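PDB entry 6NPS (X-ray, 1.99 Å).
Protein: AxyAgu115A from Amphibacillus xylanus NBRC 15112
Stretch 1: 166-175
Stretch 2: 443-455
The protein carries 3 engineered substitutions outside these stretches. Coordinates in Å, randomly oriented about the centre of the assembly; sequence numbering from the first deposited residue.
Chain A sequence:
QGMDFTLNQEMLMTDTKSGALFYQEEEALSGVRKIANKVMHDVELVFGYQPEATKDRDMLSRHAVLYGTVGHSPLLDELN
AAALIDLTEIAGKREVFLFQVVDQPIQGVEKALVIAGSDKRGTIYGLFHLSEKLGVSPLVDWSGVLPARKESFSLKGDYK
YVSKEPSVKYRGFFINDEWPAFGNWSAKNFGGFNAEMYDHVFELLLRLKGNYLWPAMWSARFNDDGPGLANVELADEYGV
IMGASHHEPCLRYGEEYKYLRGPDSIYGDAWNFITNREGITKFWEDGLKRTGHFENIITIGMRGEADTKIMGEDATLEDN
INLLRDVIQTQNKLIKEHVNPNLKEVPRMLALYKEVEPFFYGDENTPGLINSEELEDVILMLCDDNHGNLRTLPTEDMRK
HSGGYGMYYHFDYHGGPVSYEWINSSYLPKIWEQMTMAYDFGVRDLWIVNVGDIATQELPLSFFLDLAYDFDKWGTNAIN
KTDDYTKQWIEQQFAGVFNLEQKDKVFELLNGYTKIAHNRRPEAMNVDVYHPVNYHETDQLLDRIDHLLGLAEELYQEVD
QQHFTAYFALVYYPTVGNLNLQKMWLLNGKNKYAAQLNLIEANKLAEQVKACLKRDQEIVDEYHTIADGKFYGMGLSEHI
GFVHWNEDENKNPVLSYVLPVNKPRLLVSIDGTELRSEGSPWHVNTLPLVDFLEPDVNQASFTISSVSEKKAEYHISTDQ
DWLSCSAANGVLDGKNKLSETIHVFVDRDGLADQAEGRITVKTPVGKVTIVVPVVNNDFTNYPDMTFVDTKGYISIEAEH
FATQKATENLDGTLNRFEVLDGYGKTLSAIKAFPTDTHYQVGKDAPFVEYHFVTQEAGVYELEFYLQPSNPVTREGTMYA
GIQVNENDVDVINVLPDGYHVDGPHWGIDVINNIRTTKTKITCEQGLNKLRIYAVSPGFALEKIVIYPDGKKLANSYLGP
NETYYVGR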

# COMPACT_ATOMS: atom_id res chain seq x y z
N PRO A 166 -50.46 10.04 23.66
CA PRO A 166 -49.06 9.79 23.26
C PRO A 166 -48.13 10.92 23.69
O PRO A 166 -48.48 12.10 23.59
CB PRO A 166 -49.16 9.68 21.73
CG PRO A 166 -50.59 9.17 21.48
CD PRO A 166 -51.41 9.85 22.55
N SER A 167 -46.91 10.56 24.12
CA SER A 167 -45.98 11.57 24.60
C SER A 167 -45.56 12.52 23.47
O SER A 167 -45.33 13.71 23.71
CB SER A 167 -44.73 10.92 25.22
OG SER A 167 -45.07 9.90 26.13
N VAL A 168 -45.50 12.02 22.24
CA VAL A 168 -45.13 12.86 21.10
C VAL A 168 -46.34 12.96 20.16
O VAL A 168 -46.95 11.95 19.80
CB VAL A 168 -43.87 12.34 20.36
CG1 VAL A 168 -43.59 13.22 19.09
CG2 VAL A 168 -42.63 12.29 21.32
N LYS A 169 -46.68 14.18 19.75
CA LYS A 169 -47.95 14.39 19.05
C LYS A 169 -48.00 13.72 17.67
O LYS A 169 -49.02 13.10 17.31
CB LYS A 169 -48.25 15.87 18.91
CG LYS A 169 -49.71 16.10 18.44
CD LYS A 169 -50.06 17.59 18.42
CE LYS A 169 -51.55 17.80 18.11
NZ LYS A 169 -51.91 19.26 17.96
N TYR A 170 -46.94 13.85 16.87
CA TYR A 170 -46.85 13.23 15.54
C TYR A 170 -45.64 12.29 15.48
O TYR A 170 -44.52 12.71 15.80
CB TYR A 170 -46.71 14.30 14.46
CG TYR A 170 -47.85 15.30 14.49
CD1 TYR A 170 -49.16 14.91 14.16
CD2 TYR A 170 -47.64 16.64 14.86
CE1 TYR A 170 -50.18 15.82 14.14
CE2 TYR A 170 -48.70 17.57 14.85
CZ TYR A 170 -49.96 17.13 14.49
OH TYR A 170 -51.04 17.99 14.48
N ARG A 171 -45.87 11.05 15.06
CA ARG A 171 -44.89 9.96 15.27
C ARG A 171 -44.89 9.09 14.03
O ARG A 171 -45.94 8.54 13.67
CB ARG A 171 -45.23 9.08 16.50
CG ARG A 171 -45.54 9.79 17.84
CD ARG A 171 -46.19 8.81 18.88
NE ARG A 171 -47.41 8.16 18.37
CZ ARG A 171 -48.58 8.78 18.22
NH1 ARG A 171 -48.72 10.07 18.57
NH2 ARG A 171 -49.62 8.09 17.75
N GLY A 172 -43.75 8.95 13.35
CA GLY A 172 -43.77 8.06 12.20
C GLY A 172 -42.42 7.92 11.52
O GLY A 172 -41.36 8.12 12.12
N PHE A 173 -42.49 7.58 10.23
CA PHE A 173 -41.29 7.32 9.47
C PHE A 173 -41.45 7.76 8.01
O PHE A 173 -42.53 8.10 7.52
CB PHE A 173 -40.91 5.83 9.57
CG PHE A 173 -41.98 4.85 9.05
CD1 PHE A 173 -42.10 4.58 7.66
CD2 PHE A 173 -42.82 4.18 9.93
CE1 PHE A 173 -43.05 3.67 7.18
CE2 PHE A 173 -43.78 3.25 9.47
CZ PHE A 173 -43.90 2.99 8.09
N PHE A 174 -40.31 7.72 7.33
CA PHE A 174 -40.09 8.20 5.97
C PHE A 174 -39.52 7.02 5.19
O PHE A 174 -38.44 6.51 5.54
CB PHE A 174 -39.08 9.36 6.00
CG PHE A 174 -38.62 9.87 4.66
CD1 PHE A 174 -39.43 9.77 3.53
CD2 PHE A 174 -37.38 10.51 4.56
CE1 PHE A 174 -38.99 10.27 2.31
CE2 PHE A 174 -36.94 11.02 3.34
CZ PHE A 174 -37.76 10.90 2.21
N ILE A 175 -40.27 6.53 4.21
CA ILE A 175 -39.74 5.58 3.25
C ILE A 175 -38.86 6.35 2.26
O ILE A 175 -39.38 7.13 1.47
CB ILE A 175 -40.88 4.87 2.51
CG1 ILE A 175 -41.84 4.23 3.51
CG2 ILE A 175 -40.33 3.86 1.46
CD1 ILE A 175 -43.21 3.99 2.87
N VAL A 443 -38.16 18.87 22.46
CA VAL A 443 -38.55 18.49 21.10
C VAL A 443 -39.60 17.40 21.24
O VAL A 443 -39.27 16.21 21.35
CB VAL A 443 -37.37 18.00 20.27
CG1 VAL A 443 -37.87 17.65 18.82
CG2 VAL A 443 -36.30 19.08 20.19
N ARG A 444 -40.87 17.79 21.20
CA ARG A 444 -41.91 16.88 21.63
C ARG A 444 -43.13 16.84 20.73
O ARG A 444 -44.05 16.08 21.02
CB ARG A 444 -42.38 17.25 23.05
CG ARG A 444 -41.30 17.04 24.08
CD ARG A 444 -41.69 17.54 25.43
NE ARG A 444 -40.53 17.53 26.31
CZ ARG A 444 -40.57 17.83 27.60
NH1 ARG A 444 -41.74 18.16 28.17
NH2 ARG A 444 -39.46 17.84 28.31
N ASP A 445 -43.18 17.63 19.66
CA ASP A 445 -44.39 17.66 18.85
C ASP A 445 -44.35 16.72 17.66
O ASP A 445 -45.38 16.17 17.28
CB ASP A 445 -44.63 19.09 18.38
CG ASP A 445 -45.29 19.94 19.47
OD1 ASP A 445 -44.62 20.24 20.49
OD2 ASP A 445 -46.49 20.26 19.32
N LEU A 446 -43.18 16.48 17.09
CA LEU A 446 -43.14 15.62 15.92
C LEU A 446 -41.82 14.86 15.91
O LEU A 446 -40.77 15.47 16.11
CB LEU A 446 -43.29 16.48 14.64
CG LEU A 446 -43.34 15.73 13.31
CD1 LEU A 446 -44.14 16.55 12.26
CD2 LEU A 446 -41.94 15.53 12.78
N TRP A 447 -41.87 13.55 15.67
CA TRP A 447 -40.68 12.73 15.55
C TRP A 447 -40.84 11.88 14.31
O TRP A 447 -41.80 11.11 14.21
CB TRP A 447 -40.46 11.76 16.74
CG TRP A 447 -39.92 12.28 18.02
CD1 TRP A 447 -39.79 13.59 18.43
CD2 TRP A 447 -39.46 11.47 19.12
NE1 TRP A 447 -39.26 13.64 19.69
CE2 TRP A 447 -39.06 12.35 20.15
CE3 TRP A 447 -39.35 10.09 19.34
CZ2 TRP A 447 -38.56 11.90 21.36
CZ3 TRP A 447 -38.83 9.64 20.57
CH2 TRP A 447 -38.47 10.55 21.56
N ILE A 448 -39.89 11.96 13.38
CA ILE A 448 -39.97 11.08 12.22
C ILE A 448 -38.57 10.51 11.94
O ILE A 448 -37.56 11.21 12.10
CB ILE A 448 -40.56 11.85 11.02
CG1 ILE A 448 -40.70 10.93 9.80
CG2 ILE A 448 -39.73 13.13 10.73
CD1 ILE A 448 -41.73 11.42 8.74
N VAL A 449 -38.49 9.25 11.53
CA VAL A 449 -37.19 8.63 11.25
C VAL A 449 -37.14 8.16 9.81
O VAL A 449 -38.09 7.58 9.29
CB VAL A 449 -36.86 7.50 12.25
CG1 VAL A 449 -38.02 6.44 12.35
CG2 VAL A 449 -35.54 6.78 11.86
N ASN A 450 -36.01 8.43 9.14
CA ASN A 450 -35.76 7.86 7.82
C ASN A 450 -35.40 6.38 7.95
O ASN A 450 -34.35 6.04 8.54
CB ASN A 450 -34.61 8.63 7.14
CG ASN A 450 -34.37 8.21 5.70
OD1 ASN A 450 -34.60 7.05 5.30
ND2 ASN A 450 -33.91 9.16 4.89
N VAL A 451 -36.24 5.50 7.39
CA VAL A 451 -36.02 4.06 7.53
C VAL A 451 -35.65 3.42 6.21
O VAL A 451 -35.76 2.20 6.08
CB VAL A 451 -37.24 3.32 8.12
CG1 VAL A 451 -37.48 3.67 9.59
CG2 VAL A 451 -38.48 3.57 7.22
N GLY A 452 -35.26 4.21 5.20
CA GLY A 452 -34.89 3.61 3.93
C GLY A 452 -36.01 2.75 3.34
O GLY A 452 -37.14 3.22 3.20
N ASP A 453 -35.70 1.50 3.02
CA ASP A 453 -36.66 0.56 2.46
C ASP A 453 -37.38 -0.24 3.54
O ASP A 453 -37.98 -1.26 3.21
CB ASP A 453 -35.95 -0.44 1.55
CG ASP A 453 -35.14 0.26 0.48
OD1 ASP A 453 -33.95 0.55 0.74
OD2 ASP A 453 -35.68 0.54 -0.61
N ILE A 454 -37.30 0.21 4.79
CA ILE A 454 -37.98 -0.35 5.97
C ILE A 454 -37.40 -1.69 6.40
O ILE A 454 -37.14 -1.90 7.58
CB ILE A 454 -39.50 -0.50 5.75
CG1 ILE A 454 -40.12 0.82 5.26
CG2 ILE A 454 -40.13 -0.98 7.06
CD1 ILE A 454 -41.54 0.69 4.70
N ALA A 455 -37.24 -2.62 5.46
CA ALA A 455 -36.74 -3.95 5.81
C ALA A 455 -35.46 -3.98 6.64
O ALA A 455 -34.52 -3.24 6.37
CB ALA A 455 -36.56 -4.78 4.55
O HOH W 1 -46.46 16.20 22.71

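Two strands, paired from Tyr-170 with Leu-446 to Phe-174 with Asn-450, lie side by side and run the same way, their axes 22° apart and 4.4 Å at closest approach. Five parallel bridges pair Tyr-170 with Leu-446 through Phe-174 with Asn-450. Backbone hydrogen bonds zigzag between them: Tyr-170 N donates to Asp-445 O (2.8 Å), Trp-447 N to Tyr-170 O (2.8 Å), Gly-172 N to Trp-447 O (3.0 Å), Val-449 N to Gly-172 O (3.1 Å), Phe-174 N to Val-449 O (3.0 Å) and Val-451 N to Phe-174 O (3.0 Å). Alternate residues of stretch 1 thus both donate and accept, as parallel pairing requires, while Arg-171 and Phe-173 turn their CA atoms to the neighbouring carbonyls, with Phe-173 CA 3.2 Å from Val-449 O. Ahead of the Tyr-170 pairing, the ladder loosens to a weak bond from Lys-169 N to Arg-444 O (3.5 Å), and one water donates to both Ser-167 O and Arg-444 O, each 2.9 Å from the water oxygen.

Apolar side chains pack on both faces of the sheet. On the face of Phe-173 and Val-449, Phe-173 CD1 meets Val-451 CG2 at 3.8 Å. Past the paired residues, Ile-454 CD1 reaches Ile-175 CG1 at 3.7 Å. On the face of Tyr-170 and Leu-446, Tyr-170 CB lies 3.8 Å from Leu-446 CG. Gly-172 adds no side chain here, and Ile-448 CD1 approaches Phe-174 CB at 4.3 Å. Val-168 sets a methyl over the indole: CG2 is 3.9 Å from the centroid of the Trp-447 five-membered ring, near its normal, a CH-pi contact.

Polar side chains brace each stretch internally. Arg-171 NH1 donates to Val-168 O (2.9 Å), and Trp-447 NE1 to Val-443 O (3.1 Å). Asn-450 OD1, just before the type II' turn Val-451 to Ile-454, accepts from Gly-452 N (2.9 Å); in the turn Gly-452 takes a positive phi, which glycine readily accommodates.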